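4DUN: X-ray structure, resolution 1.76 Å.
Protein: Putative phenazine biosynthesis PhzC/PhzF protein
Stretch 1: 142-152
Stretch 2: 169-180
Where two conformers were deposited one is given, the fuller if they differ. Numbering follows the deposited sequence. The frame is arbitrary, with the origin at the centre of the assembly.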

ATOM      1  N   TYR A 142       6.446 -32.038   2.558  1.00 22.31           N
ATOM      2  CA  TYR A 142       5.808 -32.419   1.289  1.00 21.86           C
ATOM      3  C   TYR A 142       6.164 -31.397   0.217  1.00 26.44           C
ATOM      4  O   TYR A 142       6.533 -30.254   0.525  1.00 25.84           O
ATOM      5  CB  TYR A 142       4.284 -32.578   1.431  1.00 22.73           C
ATOM      6  CG  TYR A 142       3.906 -33.835   2.180  1.00 26.50           C
ATOM      7  CD1 TYR A 142       3.996 -33.898   3.573  1.00 29.80           C
ATOM      8  CD2 TYR A 142       3.460 -34.967   1.501  1.00 27.97           C
ATOM      9  CE1 TYR A 142       3.694 -35.071   4.264  1.00 32.06           C
ATOM     10  CE2 TYR A 142       3.132 -36.137   2.184  1.00 29.77           C
ATOM     11  CZ  TYR A 142       3.254 -36.184   3.565  1.00 39.60           C
ATOM     12  OH  TYR A 142       2.923 -37.335   4.241  1.00 46.22           O
ATOM     13  N   SER A 143       6.101 -31.822  -1.046  1.00 23.38           N
ATOM     14  CA  SER A 143       6.543 -30.967  -2.133  1.00 23.05           C
ATOM     15  C   SER A 143       5.566 -30.918  -3.277  1.00 25.63           C
ATOM     16  O   SER A 143       4.989 -31.936  -3.661  1.00 24.88           O
ATOM     17  CB  SER A 143       7.901 -31.459  -2.643  1.00 27.09           C
ATOM     18  OG  SER A 143       8.426 -30.691  -3.716  1.00 30.13           O
ATOM     19  N   SER A 144       5.385 -29.712  -3.840  0.50 21.13           N
ATOM     20  CA  SER A 144       4.561 -29.406  -5.021  0.50 20.21           C
ATOM     21  C   SER A 144       5.110 -28.098  -5.598  0.50 25.47           C
ATOM     22  O   SER A 144       6.327 -27.909  -5.560  0.50 26.39           O
ATOM     23  CB  SER A 144       3.080 -29.322  -4.652  0.50 20.48           C
ATOM     24  OG  SER A 144       2.253 -29.095  -5.788  0.50 18.52           O
ATOM     25  N   ARG A 145       4.253 -27.188  -6.105  1.00 23.57           N
ATOM     26  CA  ARG A 145       4.691 -25.866  -6.597  1.00 23.53           C
ATOM     27  C   ARG A 145       5.363 -25.142  -5.398  1.00 26.00           C
ATOM     28  O   ARG A 145       6.422 -24.523  -5.530  1.00 26.25           O
ATOM     29  CB  ARG A 145       3.485 -25.073  -7.121  1.00 24.08           C
ATOM     30  CG  ARG A 145       3.832 -23.657  -7.586  1.00 29.40           C
ATOM     31  CD  ARG A 145       2.610 -22.770  -7.671  1.00 30.99           C
ATOM     32  NE  ARG A 145       2.036 -22.490  -6.351  1.00 32.19           N
ATOM     33  CZ  ARG A 145       0.880 -21.864  -6.161  1.00 40.36           C
ATOM     34  NH1 ARG A 145       0.421 -21.666  -4.933  1.00 26.59           N
ATOM     35  NH2 ARG A 145       0.181 -21.418  -7.197  1.00 30.41           N
ATOM     36  N   ASP A 146       4.756 -25.328  -4.218  1.00 21.52           N
ATOM     37  CA  ASP A 146       5.194 -24.788  -2.934  1.00 20.68           C
ATOM     38  C   ASP A 146       5.773 -25.885  -2.042  1.00 24.37           C
ATOM     39  O   ASP A 146       5.493 -27.080  -2.235  1.00 22.72           O
ATOM     40  CB  ASP A 146       3.999 -24.138  -2.211  1.00 21.44           C
ATOM     41  CG  ASP A 146       3.248 -23.109  -3.038  1.00 25.02           C
ATOM     42  OD1 ASP A 146       3.882 -22.126  -3.476  1.00 27.80           O
ATOM     43  OD2 ASP A 146       2.040 -23.307  -3.270  1.00 22.93           O
ATOM     44  N   LEU A 147       6.567 -25.468  -1.045  1.00 21.40           N
ATOM     45  CA  LEU A 147       7.109 -26.379  -0.037  1.00 20.61           C
ATOM     46  C   LEU A 147       6.107 -26.438   1.105  1.00 22.27           C
ATOM     47  O   LEU A 147       5.616 -25.391   1.548  1.00 21.71           O
ATOM     48  CB  LEU A 147       8.483 -25.910   0.464  1.00 21.63           C
ATOM     49  CG  LEU A 147       9.158 -26.770   1.532  1.00 25.24           C
ATOM     50  CD1 LEU A 147       9.541 -28.154   0.980  1.00 25.02           C
ATOM     51  CD2 LEU A 147      10.433 -26.073   2.055  1.00 30.37           C
ATOM     52  N   ILE A 148       5.754 -27.652   1.543  1.00 19.16           N
ATOM     53  CA  ILE A 148       4.754 -27.813   2.595  1.00 18.15           C
ATOM     54  C   ILE A 148       5.421 -28.393   3.832  1.00 22.24           C
ATOM     55  O   ILE A 148       5.971 -29.498   3.775  1.00 22.30           O
ATOM     56  CB  ILE A 148       3.568 -28.681   2.107  1.00 19.86           C
ATOM     57  CG1 ILE A 148       2.930 -28.049   0.834  1.00 21.89           C
ATOM     58  CG2 ILE A 148       2.518 -28.865   3.230  1.00 19.44           C
ATOM     59  CD1 ILE A 148       2.206 -28.999  -0.036  1.00 29.49           C
ATOM     60  N   LEU A 149       5.335 -27.654   4.944  1.00 17.77           N
ATOM     61  CA  LEU A 149       5.917 -28.062   6.226  1.00 18.67           C
ATOM     62  C   LEU A 149       4.827 -28.385   7.208  1.00 24.51           C
ATOM     63  O   LEU A 149       4.052 -27.503   7.605  1.00 23.35           O
ATOM     64  CB  LEU A 149       6.850 -26.965   6.802  1.00 19.69           C
ATOM     65  CG  LEU A 149       7.938 -26.392   5.843  1.00 23.02           C
ATOM     66  CD1 LEU A 149       8.696 -25.232   6.490  1.00 24.44           C
ATOM     67  CD2 LEU A 149       8.899 -27.483   5.364  1.00 24.06           C
ATOM     68  N   LEU A 150       4.730 -29.664   7.567  1.00 22.45           N
ATOM     69  CA  LEU A 150       3.743 -30.096   8.544  1.00 22.07           C
ATOM     70  C   LEU A 150       4.282 -29.833   9.939  1.00 25.06           C
ATOM     71  O   LEU A 150       5.292 -30.422  10.334  1.00 24.04           O
ATOM     72  CB  LEU A 150       3.357 -31.584   8.349  1.00 22.68           C
ATOM     73  CG  LEU A 150       2.439 -32.168   9.439  1.00 27.94           C
ATOM     74  CD1 LEU A 150       1.003 -31.623   9.318  1.00 27.25           C
ATOM     75  CD2 LEU A 150       2.454 -33.674   9.427  1.00 31.12           C
ATOM     76  N   LEU A 151       3.603 -28.958  10.698  1.00 21.06           N
ATOM     77  CA  LEU A 151       4.009 -28.674  12.075  1.00 22.27           C
ATOM     78  C   LEU A 151       3.162 -29.509  13.037  1.00 25.81           C
ATOM     79  O   LEU A 151       2.184 -30.111  12.610  1.00 25.41           O
ATOM     80  CB  LEU A 151       3.946 -27.173  12.387  1.00 21.97           C
ATOM     81  CG  LEU A 151       4.767 -26.229  11.463  1.00 25.15           C
ATOM     82  CD1 LEU A 151       4.776 -24.797  12.017  1.00 24.40           C
ATOM     83  CD2 LEU A 151       6.226 -26.703  11.280  1.00 29.73           C
ATOM     84  N   ASN A 152       3.563 -29.589  14.315  1.00 25.58           N
ATOM     85  CA  ASN A 152       2.923 -30.463  15.297  1.00 25.79           C
ATOM     86  C   ASN A 152       1.645 -29.907  15.942  1.00 26.06           C
ATOM     87  O   ASN A 152       0.956 -30.657  16.636  1.00 25.50           O
ATOM     88  CB  ASN A 152       3.932 -30.844  16.376  1.00 31.00           C
ATOM     89  CG  ASN A 152       4.933 -31.861  15.888  1.00 67.23           C
ATOM     90  OD1 ASN A 152       4.581 -32.986  15.512  1.00 68.02           O
ATOM     91  ND2 ASN A 152       6.206 -31.495  15.868  1.00 60.35           N
ATOM     92  N   LYS A 169      16.411 -18.567  -0.152  1.00 35.07           N
ATOM     93  CA  LYS A 169      17.448 -19.517  -0.563  1.00 36.56           C
ATOM     94  C   LYS A 169      16.850 -20.889  -0.941  1.00 41.23           C
ATOM     95  O   LYS A 169      17.560 -21.704  -1.537  1.00 43.27           O
ATOM     96  CB  LYS A 169      18.530 -19.661   0.525  1.00 38.86           C
ATOM     97  CG  LYS A 169      19.381 -18.405   0.703  1.00 50.89           C
ATOM     98  CD  LYS A 169      20.347 -18.527   1.875  1.00 55.88           C
ATOM     99  CE  LYS A 169      20.960 -17.199   2.236  1.00 68.44           C
ATOM    100  NZ  LYS A 169      21.852 -17.314   3.421  1.00 79.47           N
ATOM    101  N   LEU A 170      15.544 -21.126  -0.644  1.00 35.88           N
ATOM    102  CA  LEU A 170      14.826 -22.352  -1.013  1.00 34.72           C
ATOM    103  C   LEU A 170      14.191 -22.141  -2.406  1.00 41.37           C
ATOM    104  O   LEU A 170      12.958 -22.082  -2.543  1.00 39.44           O
ATOM    105  CB  LEU A 170      13.755 -22.715   0.048  1.00 31.67           C
ATOM    106  CG  LEU A 170      14.253 -23.022   1.461  1.00 34.84           C
ATOM    107  CD1 LEU A 170      13.151 -22.806   2.464  1.00 32.15           C
ATOM    108  CD2 LEU A 170      14.804 -24.445   1.571  1.00 36.52           C
ATOM    109  N   THR A 171      15.062 -22.011  -3.431  1.00 41.14           N
ATOM    110  CA  THR A 171      14.738 -21.700  -4.830  1.00 41.94           C
ATOM    111  C   THR A 171      13.926 -22.776  -5.573  1.00 44.83           C
ATOM    112  O   THR A 171      13.378 -22.479  -6.636  1.00 45.01           O
ATOM    113  CB  THR A 171      16.029 -21.411  -5.619  1.00 51.67           C
ATOM    114  OG1 THR A 171      16.954 -22.493  -5.449  1.00 50.96           O
ATOM    115  CG2 THR A 171      16.680 -20.085  -5.217  1.00 52.21           C
ATOM    116  N   ASP A 172      13.826 -23.998  -5.029  1.00 40.46           N
ATOM    117  CA  ASP A 172      13.070 -25.085  -5.661  1.00 39.68           C
ATOM    118  C   ASP A 172      11.544 -24.884  -5.585  1.00 40.00           C
ATOM    119  O   ASP A 172      10.826 -25.568  -6.310  1.00 39.79           O
ATOM    120  CB  ASP A 172      13.434 -26.435  -5.019  1.00 41.23           C
ATOM    121  CG  ASP A 172      14.348 -27.330  -5.828  1.00 51.86           C
ATOM    122  OD1 ASP A 172      14.948 -26.836  -6.819  1.00 51.15           O
ATOM    123  OD2 ASP A 172      14.486 -28.521  -5.462  1.00 59.16           O
ATOM    124  N   TRP A 173      11.054 -23.955  -4.731  1.00 34.42           N
ATOM    125  CA  TRP A 173       9.618 -23.740  -4.515  1.00 31.78           C
ATOM    126  C   TRP A 173       9.208 -22.264  -4.649  1.00 36.16           C
ATOM    127  O   TRP A 173      10.035 -21.378  -4.435  1.00 37.43           O
ATOM    128  CB  TRP A 173       9.213 -24.289  -3.127  1.00 28.23           C
ATOM    129  CG  TRP A 173       9.487 -25.762  -3.008  1.00 29.71           C
ATOM    130  CD1 TRP A 173       8.727 -26.778  -3.512  1.00 32.47           C
ATOM    131  CD2 TRP A 173      10.686 -26.371  -2.503  1.00 30.75           C
ATOM    132  NE1 TRP A 173       9.344 -27.988  -3.288  1.00 32.71           N
ATOM    133  CE2 TRP A 173      10.557 -27.766  -2.688  1.00 35.01           C
ATOM    134  CE3 TRP A 173      11.839 -25.875  -1.863  1.00 33.14           C
ATOM    135  CZ2 TRP A 173      11.549 -28.669  -2.286  1.00 35.99           C
ATOM    136  CZ3 TRP A 173      12.817 -26.771  -1.455  1.00 36.20           C
ATOM    137  CH2 TRP A 173      12.666 -28.152  -1.658  1.00 37.59           C
ATOM    138  N   LEU A 174       7.932 -22.010  -5.025  1.00 31.04           N
ATOM    139  CA  LEU A 174       7.405 -20.649  -5.186  1.00 30.98           C
ATOM    140  C   LEU A 174       7.165 -20.007  -3.814  1.00 31.97           C
ATOM    141  O   LEU A 174       7.669 -18.919  -3.534  1.00 32.49           O
ATOM    142  CB  LEU A 174       6.106 -20.630  -6.031  1.00 30.96           C
ATOM    143  CG  LEU A 174       5.384 -19.254  -6.154  1.00 35.59           C
ATOM    144  CD1 LEU A 174       6.209 -18.244  -6.938  1.00 38.01           C
ATOM    145  CD2 LEU A 174       4.024 -19.403  -6.814  1.00 35.95           C
ATOM    146  N   GLY A 175       6.378 -20.683  -2.998  1.00 25.71           N
ATOM    147  CA  GLY A 175       6.036 -20.244  -1.655  1.00 24.34           C
ATOM    148  C   GLY A 175       6.337 -21.308  -0.623  1.00 26.15           C
ATOM    149  O   GLY A 175       6.584 -22.471  -0.959  1.00 24.57           O
ATOM    150  N   ILE A 176       6.320 -20.905   0.641  1.00 22.06           N
ATOM    151  CA  ILE A 176       6.575 -21.793   1.775  1.00 21.17           C
ATOM    152  C   ILE A 176       5.297 -21.851   2.591  1.00 23.26           C
ATOM    153  O   ILE A 176       4.841 -20.823   3.105  1.00 22.08           O
ATOM    154  CB  ILE A 176       7.794 -21.332   2.639  1.00 24.58           C
ATOM    155  CG1 ILE A 176       9.065 -21.016   1.784  1.00 26.23           C
ATOM    156  CG2 ILE A 176       8.072 -22.309   3.789  1.00 23.84           C
ATOM    157  CD1 ILE A 176       9.654 -22.182   0.904  1.00 28.76           C
ATOM    158  N   ILE A 177       4.753 -23.062   2.730  1.00 19.55           N
ATOM    159  CA  ILE A 177       3.529 -23.309   3.475  1.00 18.87           C
ATOM    160  C   ILE A 177       3.854 -24.025   4.788  1.00 21.98           C
ATOM    161  O   ILE A 177       4.610 -25.005   4.785  1.00 21.63           O
ATOM    162  CB  ILE A 177       2.538 -24.172   2.624  1.00 21.78           C
ATOM    163  CG1 ILE A 177       2.130 -23.489   1.289  1.00 22.82           C
ATOM    164  CG2 ILE A 177       1.291 -24.608   3.442  1.00 20.93           C
ATOM    165  CD1 ILE A 177       1.483 -24.460   0.309  1.00 25.26           C
ATOM    166  N   ILE A 178       3.245 -23.573   5.891  1.00 18.59           N
ATOM    167  CA  ILE A 178       3.307 -24.279   7.159  1.00 18.26           C
ATOM    168  C   ILE A 178       1.863 -24.706   7.453  1.00 21.24           C
ATOM    169  O   ILE A 178       0.939 -23.948   7.170  1.00 18.34           O
ATOM    170  CB  ILE A 178       3.998 -23.504   8.313  1.00 21.54           C
ATOM    171  CG1 ILE A 178       3.269 -22.174   8.630  1.00 20.21           C
ATOM    172  CG2 ILE A 178       5.496 -23.303   8.028  1.00 23.50           C
ATOM    173  CD1 ILE A 178       3.772 -21.453   9.914  1.00 21.97           C
ATOM    174  N   THR A 179       1.647 -25.944   7.905  1.00 19.77           N
ATOM    175  CA  THR A 179       0.272 -26.418   8.111  1.00 19.17           C
ATOM    176  C   THR A 179       0.189 -27.318   9.340  1.00 20.82           C
ATOM    177  O   THR A 179       1.187 -27.917   9.726  1.00 19.89           O
ATOM    178  CB  THR A 179      -0.239 -27.147   6.821  1.00 21.49           C
ATOM    179  OG1 THR A 179      -1.629 -27.432   6.945  1.00 19.16           O
ATOM    180  CG2 THR A 179       0.515 -28.449   6.529  1.00 20.31           C
ATOM    181  N   ALA A 180      -1.009 -27.412   9.951  1.00 18.32           N
ATOM    182  CA  ALA A 180      -1.263 -28.304  11.098  1.00 19.48           C
ATOM    183  C   ALA A 180      -2.754 -28.508  11.241  1.00 22.41           C
ATOM    184  O   ALA A 180      -3.520 -27.816  10.564  1.00 20.82           O
ATOM    185  CB  ALA A 180      -0.693 -27.698  12.387  1.00 20.88           C
TER
HETATM  186  O   HOH W   1       8.530 -26.973  -6.984  1.00 50.85           O

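The two stretches pair as parallel strands, 147-150 against 176-180, and bury 906 Å² between them, counting both sides. The backbone ladder alternates regularly: L147 N donates to G175 O (3.0 Å), I177 N to L147 O (2.8 Å), L149 N to I177 O (2.8 Å), T179 N to L149 O (2.9 Å) and L151 N to T179 O (2.8 Å). L147, L149, I177 and T179 thus use their N and O on the partner strand. Between these rungs the strands come close enough for CA-H...O contacts, the shortest from I178 CA to L149 O at 3.3 Å.

Before the ladder begins, the loops are fitted together by the indole of W173, which has the largest buried area on its stretch. Its CA-CB bond points toward stretch 1, and the ring enters a pocket lined by S143, S144, R145, D146 and L147. The floor of this pocket is L147: its CB lies over one face of the ring, 3.8 Å from the centroid of the five-membered ring and 21° off the normal, a CH-pi contact. Polar atoms line the ring edge. W173 NE1 donates an almost straight hydrogen bond to S143 OG (2.9 Å, 170°), while S144 O approaches W173 CD1 at 3.4 Å near the ring plane. One face of the indole thus packs against L147, while its N-H finds an acceptor near the ring plane. Beside it, a water donates to both S144 O and D172 O, each at 2.8 Å, bridging the two loops.

R145 and D146 close the neighbouring part of the seam. R145 O accepts from L174 N (3.0 Å, 169°) and also receives a CA-H...O contact from W173 CA (3.4 Å). Although the CA-CB bond of R145 points away, the end of its side chain comes nearer to stretch 2, and L174 CD2 lies over one face of the guanidinium, 3.7 Å from R145 NE. The same arginine forms a salt bridge with D146, R145 NH1 to D146 OD2 at 2.8 Å. D146 OD1 takes a weak hydrogen bond from G175 N (2.9 Å, 128°). The absence of a side chain at G175 leaves room for this carboxylate: an ideal CB there would sit only 3.0 Å from D146 OD1.

Along the strands, side chains interdigitate on both faces of the sheet. On the face bearing L147, L149, I176 and I178, I176 CD1 packs against L147 CB (3.9 Å), and L149 CD1 reaches both I176 CG2 and I178 CG2 at 4.0 Å, so that the leucine tip sits in the notch between I176 and I178, neighbours on this face. L170 CD1 adds a looser contact to L147 CD2 (4.3 Å). On the face bearing I148 and I177, I177 CD1 nestles between D146 CB (3.6 Å) and I148 CG1 (3.9 Å), while I148 CG2 meets T179 CG2 at 3.9 Å. Beyond the last bridge, L151 CD1 packs on I178 CB at 4.0 Å.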